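DUF115 domain-containing protein (Magnetospirillum magneticum AMB-1, PDB 5MU5) is a Maf-type glycosyltransferase involved in the formation of bacterial flagella, where it probably transfers sugars onto flagellin. Local coordinates at residues Y158-L161 / D165-P168; E247-S252 / E641-N646; D452-G457 / V462-T467. All blocks are in the same frame, centred on the assembly; numbering follows the deposited sequence.

Contact 1 of 3, residues Y158-L161 / D165-P168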
loop_
_atom_site.group_PDB
_atom_site.type_symbol
_atom_site.label_atom_id
_atom_site.label_comp_id
_atom_site.label_asym_id
_atom_site.label_seq_id
_atom_site.Cartn_x
_atom_site.Cartn_y
_atom_site.Cartn_z
ATOM N N TYR A 158 16.495 17.883 -22.792
ATOM C CA TYR A 158 16.847 19.229 -23.205
ATOM C C TYR A 158 16.891 19.353 -24.718
ATOM O O TYR A 158 16.304 20.265 -25.262
ATOM C CB TYR A 158 18.186 19.642 -22.590
ATOM C CG TYR A 158 18.645 21.008 -23.016
ATOM C CD1 TYR A 158 18.193 22.145 -22.360
ATOM C CD2 TYR A 158 19.526 21.169 -24.083
ATOM C CE1 TYR A 158 18.604 23.398 -22.756
ATOM C CE2 TYR A 158 19.936 22.425 -24.495
ATOM C CZ TYR A 158 19.480 23.536 -23.807
ATOM O OH TYR A 158 19.875 24.799 -24.177
ATOM N N HIS A 159 17.566 18.423 -25.397
ATOM C CA HIS A 159 17.622 18.433 -26.866
ATOM C C HIS A 159 16.286 18.112 -27.494
ATOM O O HIS A 159 16.046 18.533 -28.614
ATOM C CB HIS A 159 18.625 17.415 -27.403
ATOM C CG HIS A 159 20.035 17.719 -27.060
ATOM N ND1 HIS A 159 20.602 18.948 -27.302
ATOM C CD2 HIS A 159 21.010 16.953 -26.514
ATOM C CE1 HIS A 159 21.866 18.933 -26.913
ATOM N NE2 HIS A 159 22.141 17.732 -26.438
ATOM N N SER A 160 15.443 17.334 -26.797
ATOM C CA SER A 160 14.103 16.958 -27.298
ATOM C C SER A 160 13.197 18.181 -27.519
ATOM O O SER A 160 12.159 18.087 -28.213
ATOM C CB SER A 160 13.391 15.984 -26.352
ATOM O OG SER A 160 12.816 16.683 -25.257
ATOM N N LEU A 161 13.579 19.314 -26.913
ATOM C CA LEU A 161 12.889 20.580 -27.150
ATOM C C LEU A 161 12.958 20.978 -28.621
ATOM O O LEU A 161 12.096 21.702 -29.100
ATOM C CB LEU A 161 13.479 21.711 -26.308
ATOM C CG LEU A 161 13.382 21.581 -24.796
ATOM C CD1 LEU A 161 13.794 22.900 -24.168
ATOM C CD2 LEU A 161 12.002 21.174 -24.319
ATOM N N ASP A 165 6.858 17.780 -30.120
ATOM C CA ASP A 165 5.822 18.766 -29.900
ATOM C C ASP A 165 5.298 18.538 -28.474
ATOM O O ASP A 165 4.349 17.799 -28.253
ATOM C CB ASP A 165 4.699 18.626 -30.934
ATOM C CG ASP A 165 3.780 19.841 -30.960
ATOM O OD1 ASP A 165 3.810 20.648 -30.003
ATOM O OD2 ASP A 165 3.026 19.994 -31.941
ATOM N N TRP A 166 5.935 19.188 -27.509
ATOM C CA TRP A 166 5.632 18.977 -26.106
ATOM C C TRP A 166 4.342 19.575 -25.546
ATOM O O TRP A 166 3.825 19.094 -24.535
ATOM C CB TRP A 166 6.783 19.511 -25.277
ATOM C CG TRP A 166 7.920 18.595 -25.162
ATOM C CD1 TRP A 166 9.151 18.733 -25.728
ATOM C CD2 TRP A 166 7.953 17.397 -24.399
ATOM N NE1 TRP A 166 9.955 17.695 -25.352
ATOM C CE2 TRP A 166 9.243 16.848 -24.543
ATOM C CE3 TRP A 166 7.014 16.727 -23.606
ATOM C CZ2 TRP A 166 9.629 15.647 -23.915
ATOM C CZ3 TRP A 166 7.384 15.531 -22.984
ATOM C CH2 TRP A 166 8.684 15.002 -23.141
ATOM N N ARG A 167 3.841 20.632 -26.159
ATOM C CA ARG A 167 2.679 21.319 -25.622
ATOM C C ARG A 167 1.431 20.445 -25.477
ATOM O O ARG A 167 0.813 20.477 -24.438
ATOM C CB ARG A 167 2.352 22.625 -26.379
ATOM C CG ARG A 167 1.077 23.283 -25.842
ATOM C CD ARG A 167 0.881 24.730 -26.235
ATOM N NE ARG A 167 1.688 25.640 -25.428
ATOM C CZ ARG A 167 1.343 26.117 -24.230
ATOM N NH1 ARG A 167 0.206 25.765 -23.643
ATOM N NH2 ARG A 167 2.158 26.942 -23.599
ATOM N N PRO A 168 1.055 19.683 -26.516
ATOM C CA PRO A 168 -0.118 18.828 -26.357
ATOM C C PRO A 168 0.066 17.805 -25.227
ATOM O O PRO A 168 -0.891 17.483 -24.546
ATOM C CB PRO A 168 -0.229 18.134 -27.713
ATOM C CG PRO A 168 0.452 19.056 -28.674
ATOM C CD PRO A 168 1.610 19.592 -27.882
#

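Contact 2 of 3, residues E247-S252 / E641-N646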
loop_
_atom_site.group_PDB
_atom_site.type_symbol
_atom_site.label_atom_id
_atom_site.label_comp_id
_atom_site.label_asym_id
_atom_site.label_seq_id
_atom_site.Cartn_x
_atom_site.Cartn_y
_atom_site.Cartn_z
ATOM N N GLU A 247 -16.554 -4.026 9.022
ATOM C CA GLU A 247 -16.074 -4.655 10.246
ATOM C C GLU A 247 -15.125 -3.779 11.071
ATOM O O GLU A 247 -15.185 -3.805 12.288
ATOM C CB GLU A 247 -15.384 -5.977 9.949
ATOM C CG GLU A 247 -14.756 -6.663 11.164
ATOM C CD GLU A 247 -15.669 -6.721 12.385
ATOM O OE1 GLU A 247 -16.909 -6.704 12.201
ATOM O OE2 GLU A 247 -15.156 -6.775 13.536
ATOM N N MET A 248 -14.240 -3.038 10.410
ATOM C CA MET A 248 -13.257 -2.216 11.106
ATOM C C MET A 248 -13.975 -1.138 11.873
ATOM O O MET A 248 -13.663 -0.886 13.028
ATOM C CB MET A 248 -12.310 -1.510 10.135
ATOM C CG MET A 248 -11.383 -2.374 9.302
ATOM S SD MET A 248 -10.287 -3.440 10.234
ATOM C CE MET A 248 -11.224 -4.964 10.329
ATOM N N THR A 249 -14.910 -0.490 11.187
ATOM C CA THR A 249 -15.672 0.606 11.741
ATOM C C THR A 249 -16.621 0.099 12.832
ATOM O O THR A 249 -16.819 0.797 13.824
ATOM C CB THR A 249 -16.418 1.379 10.624
ATOM O OG1 THR A 249 -15.469 2.047 9.797
ATOM C CG2 THR A 249 -17.348 2.416 11.177
ATOM N N ARG A 250 -17.194 -1.094 12.667
ATOM C CA ARG A 250 -18.043 -1.671 13.719
ATOM C C ARG A 250 -17.216 -1.967 14.988
ATOM O O ARG A 250 -17.615 -1.627 16.099
ATOM C CB ARG A 250 -18.712 -2.951 13.253
ATOM C CG ARG A 250 -19.634 -3.583 14.283
ATOM C CD ARG A 250 -19.827 -5.060 14.009
ATOM N NE ARG A 250 -18.618 -5.798 14.359
ATOM C CZ ARG A 250 -18.332 -6.239 15.583
ATOM N NH1 ARG A 250 -19.175 -6.051 16.590
ATOM N NH2 ARG A 250 -17.190 -6.871 15.791
ATOM N N ALA A 251 -16.064 -2.594 14.810
ATOM C CA ALA A 251 -15.173 -2.881 15.935
ATOM C C ALA A 251 -14.845 -1.589 16.671
ATOM O O ALA A 251 -15.014 -1.495 17.875
ATOM C CB ALA A 251 -13.883 -3.558 15.454
ATOM N N SER A 252 -14.399 -0.588 15.926
ATOM C CA SER A 252 -13.985 0.678 16.515
ATOM C C SER A 252 -15.153 1.366 17.201
ATOM O O SER A 252 -14.998 1.896 18.291
ATOM C CB SER A 252 -13.371 1.585 15.455
ATOM O OG SER A 252 -12.788 2.730 16.066
ATOM N N GLU A 641 -26.811 1.374 4.178
ATOM C CA GLU A 641 -27.916 1.919 4.964
ATOM C C GLU A 641 -28.367 0.944 6.037
ATOM O O GLU A 641 -28.625 1.332 7.172
ATOM C CB GLU A 641 -29.093 2.298 4.060
ATOM C CG GLU A 641 -28.810 3.532 3.208
ATOM C CD GLU A 641 -29.883 3.809 2.158
ATOM O OE1 GLU A 641 -30.823 2.992 1.996
ATOM O OE2 GLU A 641 -29.770 4.848 1.465
ATOM N N TRP A 642 -28.472 -0.321 5.661
ATOM C CA TRP A 642 -28.757 -1.383 6.617
ATOM C C TRP A 642 -27.667 -1.501 7.698
ATOM O O TRP A 642 -27.965 -1.714 8.870
ATOM C CB TRP A 642 -28.883 -2.698 5.855
ATOM C CG TRP A 642 -28.888 -3.913 6.704
ATOM C CD1 TRP A 642 -29.953 -4.438 7.360
ATOM C CD2 TRP A 642 -27.777 -4.787 6.966
ATOM N NE1 TRP A 642 -29.577 -5.579 8.029
ATOM C CE2 TRP A 642 -28.245 -5.811 7.810
ATOM C CE3 TRP A 642 -26.430 -4.794 6.578
ATOM C CZ2 TRP A 642 -27.420 -6.846 8.266
ATOM C CZ3 TRP A 642 -25.607 -5.818 7.041
ATOM C CH2 TRP A 642 -26.112 -6.829 7.876
ATOM N N TYR A 643 -26.403 -1.373 7.291
ATOM C CA TYR A 643 -25.277 -1.514 8.211
ATOM C C TYR A 643 -25.240 -0.418 9.250
ATOM O O TYR A 643 -25.062 -0.706 10.428
ATOM C CB TYR A 643 -23.956 -1.533 7.447
ATOM C CG TYR A 643 -22.737 -1.243 8.272
ATOM C CD1 TYR A 643 -22.131 -2.232 9.020
ATOM C CD2 TYR A 643 -22.175 0.022 8.281
ATOM C CE1 TYR A 643 -21.001 -1.961 9.778
ATOM C CE2 TYR A 643 -21.033 0.296 9.015
ATOM C CZ TYR A 643 -20.450 -0.694 9.769
ATOM O OH TYR A 643 -19.312 -0.421 10.510
ATOM N N PHE A 644 -25.390 0.828 8.812
ATOM C CA PHE A 644 -25.396 1.949 9.735
ATOM C C PHE A 644 -26.604 1.931 10.669
ATOM O O PHE A 644 -26.485 2.338 11.826
ATOM C CB PHE A 644 -25.218 3.296 9.016
ATOM C CG PHE A 644 -23.780 3.600 8.700
ATOM C CD1 PHE A 644 -22.939 4.079 9.680
ATOM C CD2 PHE A 644 -23.259 3.347 7.441
ATOM C CE1 PHE A 644 -21.603 4.321 9.406
ATOM C CE2 PHE A 644 -21.929 3.588 7.160
ATOM C CZ PHE A 644 -21.097 4.077 8.141
ATOM N N ASP A 645 -27.747 1.447 10.186
ATOM C CA ASP A 645 -28.913 1.277 11.051
ATOM C C ASP A 645 -28.695 0.243 12.168
ATOM O O ASP A 645 -29.260 0.385 13.232
ATOM C CB ASP A 645 -30.146 0.875 10.236
ATOM C CG ASP A 645 -30.779 2.048 9.510
ATOM O OD1 ASP A 645 -30.518 3.208 9.888
ATOM O OD2 ASP A 645 -31.549 1.818 8.557
ATOM N N ASN A 646 -27.859 -0.766 11.930
ATOM C CA ASN A 646 -27.676 -1.866 12.875
ATOM C C ASN A 646 -26.278 -2.029 13.447
ATOM O O ASN A 646 -25.972 -3.073 14.048
ATOM C CB ASN A 646 -28.022 -3.172 12.161
ATOM C CG ASN A 646 -29.451 -3.217 11.710
ATOM O OD1 ASN A 646 -29.735 -3.510 10.555
ATOM N ND2 ASN A 646 -30.359 -2.898 12.609
#

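Contact 3 of 3, residues D452-G457 / V462-T467. With EDO (1,2-ethanediol), chain G.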
loop_
_atom_site.group_PDB
_atom_site.type_symbol
_atom_site.label_atom_id
_atom_site.label_comp_id
_atom_site.label_asym_id
_atom_site.label_seq_id
_atom_site.Cartn_x
_atom_site.Cartn_y
_atom_site.Cartn_z
ATOM N N ASP A 452 10.519 -21.035 1.802
ATOM C CA ASP A 452 11.443 -20.378 2.696
ATOM C C ASP A 452 12.598 -19.848 1.899
ATOM O O ASP A 452 13.018 -20.484 0.962
ATOM C CB ASP A 452 12.062 -21.445 3.639
ATOM C CG ASP A 452 11.118 -21.915 4.742
ATOM O OD1 ASP A 452 10.423 -21.059 5.336
ATOM O OD2 ASP A 452 11.112 -23.142 5.050
ATOM N N VAL A 453 13.136 -18.714 2.316
ATOM C CA VAL A 453 14.395 -18.216 1.796
ATOM C C VAL A 453 15.473 -18.200 2.883
ATOM O O VAL A 453 15.188 -17.985 4.045
ATOM C CB VAL A 453 14.240 -16.826 1.187
ATOM C CG1 VAL A 453 13.229 -16.888 0.058
ATOM C CG2 VAL A 453 13.821 -15.800 2.225
ATOM N N ARG A 454 16.709 -18.425 2.489
ATOM C CA ARG A 454 17.838 -18.388 3.410
ATOM C C ARG A 454 18.260 -16.950 3.771
ATOM O O ARG A 454 18.536 -16.138 2.907
ATOM C CB ARG A 454 19.018 -19.160 2.819
ATOM C CG ARG A 454 18.733 -20.655 2.672
ATOM C CD ARG A 454 19.750 -21.384 1.800
ATOM N NE ARG A 454 21.087 -21.379 2.386
ATOM C CZ ARG A 454 21.603 -22.348 3.142
ATOM N NH1 ARG A 454 20.905 -23.434 3.445
ATOM N NH2 ARG A 454 22.837 -22.232 3.603
ATOM N N GLU A 455 18.335 -16.660 5.060
ATOM C CA GLU A 455 18.639 -15.317 5.524
ATOM C C GLU A 455 19.705 -15.367 6.592
ATOM O O GLU A 455 19.784 -16.336 7.320
ATOM C CB GLU A 455 17.383 -14.657 6.102
ATOM C CG GLU A 455 16.297 -14.354 5.082
ATOM C CD GLU A 455 16.760 -13.441 3.946
ATOM O OE1 GLU A 455 17.361 -12.374 4.220
ATOM O OE2 GLU A 455 16.529 -13.797 2.770
ATOM N N PRO A 456 20.529 -14.319 6.700
ATOM C CA PRO A 456 21.512 -14.345 7.776
ATOM C C PRO A 456 20.808 -14.396 9.132
ATOM O O PRO A 456 19.757 -13.767 9.319
ATOM C CB PRO A 456 22.279 -13.015 7.605
ATOM C CG PRO A 456 21.408 -12.171 6.754
ATOM C CD PRO A 456 20.667 -13.111 5.866
ATOM N N GLY A 457 21.381 -15.157 10.051
ATOM C CA GLY A 457 20.801 -15.348 11.350
ATOM C C GLY A 457 21.332 -14.336 12.328
ATOM O O GLY A 457 22.435 -13.821 12.159
ATOM N N VAL A 462 22.666 -19.251 9.061
ATOM C CA VAL A 462 21.545 -19.107 8.187
ATOM C C VAL A 462 20.265 -19.526 8.878
ATOM O O VAL A 462 20.227 -20.522 9.598
ATOM C CB VAL A 462 21.815 -19.994 6.943
ATOM C CG1 VAL A 462 20.547 -20.364 6.209
ATOM C CG2 VAL A 462 22.801 -19.296 6.021
ATOM N N VAL A 463 19.212 -18.761 8.652
ATOM C CA VAL A 463 17.896 -19.184 9.087
ATOM C C VAL A 463 16.966 -19.127 7.873
ATOM O O VAL A 463 17.159 -18.319 6.973
ATOM C CB VAL A 463 17.334 -18.346 10.274
ATOM C CG1 VAL A 463 18.340 -18.255 11.414
ATOM C CG2 VAL A 463 16.945 -16.964 9.836
ATOM N N TYR A 464 15.999 -20.033 7.840
ATOM C CA TYR A 464 14.982 -20.053 6.822
ATOM C C TYR A 464 13.760 -19.221 7.241
ATOM O O TYR A 464 13.193 -19.389 8.327
ATOM C CB TYR A 464 14.584 -21.492 6.534
ATOM C CG TYR A 464 15.656 -22.254 5.797
ATOM C CD1 TYR A 464 16.703 -22.845 6.467
ATOM C CD2 TYR A 464 15.608 -22.374 4.427
ATOM C CE1 TYR A 464 17.684 -23.548 5.784
ATOM C CE2 TYR A 464 16.580 -23.068 3.730
ATOM C CZ TYR A 464 17.606 -23.664 4.418
ATOM O OH TYR A 464 18.539 -24.358 3.709
ATOM N N SER A 465 13.340 -18.347 6.356
ATOM C CA SER A 465 12.290 -17.426 6.654
ATOM C C SER A 465 11.317 -17.311 5.485
ATOM O O SER A 465 11.685 -17.520 4.343
ATOM C CB SER A 465 12.939 -16.084 6.965
ATOM O OG SER A 465 11.977 -15.143 7.382
ATOM N N GLU A 466 10.074 -16.968 5.789
ATOM C CA GLU A 466 9.025 -16.787 4.811
ATOM C C GLU A 466 8.863 -15.315 4.556
ATOM O O GLU A 466 9.349 -14.473 5.320
ATOM C CB GLU A 466 7.705 -17.293 5.377
ATOM C CG GLU A 466 7.713 -18.742 5.836
ATOM C CD GLU A 466 6.579 -19.040 6.807
ATOM O OE1 GLU A 466 5.518 -18.373 6.719
ATOM O OE2 GLU A 466 6.744 -19.932 7.674
ATOM N N THR A 467 8.106 -15.006 3.519
ATOM C CA THR A 467 7.922 -13.634 3.055
ATOM C C THR A 467 7.266 -12.715 4.088
ATOM O O THR A 467 7.717 -11.589 4.277
ATOM C CB THR A 467 7.162 -13.660 1.716
ATOM O OG1 THR A 467 8.001 -14.298 0.740
ATOM C CG2 THR A 467 6.783 -12.264 1.226
HETATM C C1 EDO G . 23.732 -25.997 3.832
HETATM O O1 EDO G . 22.647 -26.887 4.064
HETATM C C2 EDO G . 24.475 -25.753 5.137
HETATM O O2 EDO G . 24.414 -24.355 5.440
#

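Contact 1 of 3, residues Y158-L161 / D165-P168
The indole of Trp166 and the hydroxyl of Ser160 meet edge-on across the short link between two consecutive helices, 154-160 and 166-171. Both segments fall in the sequence range of the Maf N-terminal domain, and helix 154-160 directly follows strand 146-150 of its four-stranded parallel sheet. The polar centre of the contact is one hydrogen bond, Trp166 NE1 to Ser160 OG, 3.0 Å long with an N-H...O angle of 149°. The oxygen lies only 8° out of the indole plane, so the N-H is used in its own plane even though the bond is bent at the hydrogen. Ser160 OG sits between its backbone N and its carbonyl carbon (chi1 80°), and from there the same oxygen also bonds Leu157 O, three residues back. The hydroxyl thus ties Trp166 to the backbone of Leu157, and the N-H of a buried tryptophan is satisfied. Leu161 adds the apolar part. Its bond from CA to CB leads away from Trp166, yet the branch ending in CD2 returns to within 4.0 Å of Trp166 CD1. The leucine side chain and the indole are crossed at about a right angle, and the methyl approaches obliquely, neither squarely over the ring nor in its plane. Outside the two segments, Phe19 of helix 9-22 packs edge-to-face with the indole, and Asn15 of that helix bonds the backbone on both sides of the link, receiving Trp166 N on OD1 and giving ND2 to Leu161 O. Beside the N-H, the edge of the six-membered ring passes the same serine oxygen, with Trp166 CZ2 3.6 Å from Ser160 OG.

Contact 2 of 3, residues E247-S252 / E641-N646
Tyr643 reaches across to helix 242-257 with its hydroxyl end and does nearly all the touching from its side of this helix-helix contact. Its CG stands anti to the backbone N (chi1 162°), which extends the ring toward the other helix and lets it span a backbone separation of 9.1 Å between the CA atoms of Arg250 and Tyr643. Tyr643 OH lands on Thr249, 3.4 Å from CB and 3.5 Å from CG2, so it is the carbon side of the threonine that receives it. Thr249 OG1, placed beside the backbone N, instead bonds Ser373 OG. Tyr643 OH also lies 3.1 Å from Arg250 N, but the angle is too poor for a hydrogen bond; the hydroxyl has a weak one with Met246 O. Tyr643 CD2 lies over a face of Phe644, toward its rim. Arg250 CB comes to the tyrosine ring at its edge, and beyond it the arginine chain bends at chi3 (73°). Within its own helix it grips Glu247 side-on: Arg250 NE to Glu247 OE1 is 2.9 Å and Arg250 NH2 to Glu247 OE2 is 3.0 Å, both nearly straight and close to the guanidinium plane. Glu247 OE2 is met on its syn lone pair and also accepts from Asn325 ND2. Around the contact, helix 373-378 packs on Thr249, helix 653-661 on Glu247 and Arg250, and helix 546-564 on Phe644.

Contact 3 of 3, residues D452-G457 / V462-T467
An arginine and a tyrosine from paired strands run side by side in the same direction, and their ends are joined: Arg454 NH1 donates to Tyr464 OH over 2.6 Å, at a bent 134°. The guanidinium and phenol planes stand 83° apart, nearly perpendicular, with the hydroxyl at the guanidinium edge. Farther back, Arg454 CG lies 3.4 Å from Tyr464 CE2. The bend at chi3 (65°) brings the guanidinium beneath Val462 CG1, which sits 3.8 Å above the centre of one face, while NH2 donates to an ethanediol probably derived from the crystallisation liquor. Arg454 and Tyr464 form a non-hydrogen-bonded pair of an antiparallel beta hairpin. The flanking hydrogen-bonded pairs are Val453 with Ser465 and Glu455 with Val463; each has two backbone bonds, for example Val463 N to Glu455 O at 2.8 Å. On the face carrying Val453, Glu455, Val463 and Ser465, helix 467-482 packs through Leu470, and Glu455 makes a salt bridge with Arg473. Strand 418-419 borders strand 462-465, completing a three-stranded antiparallel sheet. At the open end, Asp452 CB lies 3.7 Å from Tyr464 CD2, near the ring plane.

How the contacts relate
Contact 1 comes first in sequence; the hairpin of contact 3 falls between the two halves of contact 2. Their centres are well separated: 53 Å between contacts 1 and 2, 49 Å between 1 and 3, and 41 Å between 2 and 3, and nearest atoms stay at least about 21 Å apart. The chain's centre lies between contacts 1 and 2. Contact 1 is a local turn beside the four-stranded parallel sheet, contact 3 a hairpin in a separate antiparallel sheet. Contact 2 alone is long-range in sequence, one place where the C-terminal helical bundle packs against the MptE-like region, while contacts 1 and 3 are local within their own parts of the fold.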